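Local coordinates for protein lipase (Rhizopus niveus, PDB 1LGY) that hydrolyses the ester bonds of triacylglycerols and of the partial glycerides derived from them, with a strong preference for the 1 and 3 positions, at residues C235-E238 and I239-D243. Residues are numbered along the deposited sequence; the frame is centred on the assembly and turned at random.
Sequences CTSE and IETKD
Cys235 and Thr241 meet inside a loop that doubles back on itself at the surface of this alpha/beta-hydrolase lipase, a compact example of a chain reversal closed by a disulfide. The loop leaves the end of strand 231-235, and residues 235-238 run almost antiparallel to 239-243, their end-to-end directions 167° apart. Cys235 and Asp243 thereby come opposite each other, with CA atoms 6.7 Å apart, and the disulfide from Cys235 to Cys244 closes the ring one residue further on. No hydrogen bond joins the two arms; they meet through side-chain contacts, with the disulfide just beyond.

The two branches of Thr241 divide these contacts. With chi1 at 67°, its hydroxyl is turned to the cysteine, OG1 lying 3.0 Å from SG of Cys235. The methyl branch turns instead to Ser237, CG2 approaching OG of that serine at 3.3 Å. Beyond the threonine, the methylene of Asp243 covers the sulfur as well, its CB 3.5 Å from Cys235 SG. The returning arm thus brings both a hydroxyl and a methylene carbon against the sulfur, and Cys235 is buried although this is a surface loop.

Polar bonds act along the arms and outward from them. Cys235 still pairs with Glu222 of the neighbouring strand 221-227, and Thr236 bonds through its backbone to Lys5, just before strand 6-8. On the returning arm, the carboxylate of Glu240 forms a salt bridge with Arg179, while Asn246 bonds both Glu240 and the carbonyl of Thr241. Within that arm, the backbone N of Asp243 makes a weak hydrogen bond to Thr241 OG1, 3.2 Å long and bent to 143° at the hydrogen.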
loop_
_atom_site.group_PDB
_atom_site.type_symbol
_atom_site.label_atom_id
_atom_site.label_comp_id
_atom_site.label_asym_id
_atom_site.label_seq_id
_atom_site.Cartn_x
_atom_site.Cartn_y
_atom_site.Cartn_z
ATOM N N CYS A 235 12.296 -1.027 11.955
ATOM C CA CYS A 235 11.945 -1.962 12.978
ATOM C C CYS A 235 11.676 -3.240 12.223
ATOM O O CYS A 235 10.574 -3.589 11.791
ATOM C CB CYS A 235 10.724 -1.511 13.682
ATOM S SG CYS A 235 11.062 -0.386 15.039
ATOM N N THR A 236 12.765 -3.981 12.105
ATOM C CA THR A 236 12.800 -5.228 11.377
ATOM C C THR A 236 11.902 -6.374 11.825
ATOM O O THR A 236 11.879 -7.383 11.108
ATOM C CB THR A 236 14.263 -5.724 11.339
ATOM O OG1 THR A 236 14.576 -6.130 12.670
ATOM C CG2 THR A 236 15.238 -4.678 10.805
ATOM N N SER A 237 11.141 -6.314 12.932
ATOM C CA SER A 237 10.197 -7.400 13.205
ATOM C C SER A 237 9.091 -7.413 12.160
ATOM O O SER A 237 8.943 -6.432 11.436
ATOM C CB SER A 237 9.508 -7.249 14.503
ATOM O OG SER A 237 10.465 -6.699 15.388
ATOM N N GLU A 238 8.295 -8.484 12.002
ATOM C CA GLU A 238 7.221 -8.504 10.998
ATOM C C GLU A 238 5.812 -8.356 11.580
ATOM O O GLU A 238 4.813 -8.737 10.960
ATOM C CB GLU A 238 7.269 -9.804 10.203
ATOM C CG GLU A 238 8.409 -9.939 9.209
ATOM C CD GLU A 238 9.121 -11.296 9.233
ATOM O OE1 GLU A 238 8.489 -12.320 9.532
ATOM O OE2 GLU A 238 10.330 -11.317 8.954
ATOM N N ILE A 239 5.803 -7.886 12.836
ATOM C CA ILE A 239 4.633 -7.537 13.647
ATOM C C ILE A 239 5.026 -6.205 14.263
ATOM O O ILE A 239 6.201 -6.007 14.583
ATOM C CB ILE A 239 4.368 -8.551 14.784
ATOM C CG1 ILE A 239 3.963 -9.887 14.188
ATOM C CG2 ILE A 239 3.264 -8.082 15.685
ATOM C CD1 ILE A 239 3.004 -9.962 12.973
ATOM N N GLU A 240 4.099 -5.280 14.490
ATOM C CA GLU A 240 4.578 -3.984 14.969
ATOM C C GLU A 240 4.970 -3.815 16.426
ATOM O O GLU A 240 4.320 -4.246 17.384
ATOM C CB GLU A 240 3.579 -2.872 14.621
ATOM C CG GLU A 240 2.169 -3.156 14.990
ATOM C CD GLU A 240 1.269 -1.946 15.050
ATOM O OE1 GLU A 240 1.733 -0.802 15.144
ATOM O OE2 GLU A 240 0.075 -2.169 15.020
ATOM N N THR A 241 6.194 -3.260 16.415
ATOM C CA THR A 241 6.955 -2.855 17.568
ATOM C C THR A 241 6.499 -1.492 18.033
ATOM O O THR A 241 5.993 -0.663 17.265
ATOM C CB THR A 241 8.506 -2.734 17.289
ATOM O OG1 THR A 241 8.661 -1.648 16.389
ATOM C CG2 THR A 241 9.149 -3.908 16.572
ATOM N N LYS A 242 6.791 -1.275 19.311
ATOM C CA LYS A 242 6.660 0.046 19.879
ATOM C C LYS A 242 7.961 0.817 19.662
ATOM O O LYS A 242 8.123 1.923 20.169
ATOM C CB LYS A 242 6.334 -0.060 21.374
ATOM C CG LYS A 242 7.232 -0.934 22.240
ATOM C CD LYS A 242 6.682 -0.962 23.677
ATOM C CE LYS A 242 7.247 -2.075 24.580
ATOM N NZ LYS A 242 8.674 -1.939 24.828
ATOM N N ASP A 243 8.932 0.266 18.910
ATOM C CA ASP A 243 10.211 0.956 18.747
ATOM C C ASP A 243 10.227 1.934 17.598
ATOM O O ASP A 243 11.111 2.803 17.556
ATOM C CB ASP A 243 11.358 0.006 18.503
ATOM C CG ASP A 243 11.571 -1.059 19.563
ATOM O OD1 ASP A 243 11.240 -0.873 20.731
ATOM O OD2 ASP A 243 12.080 -2.111 19.189
#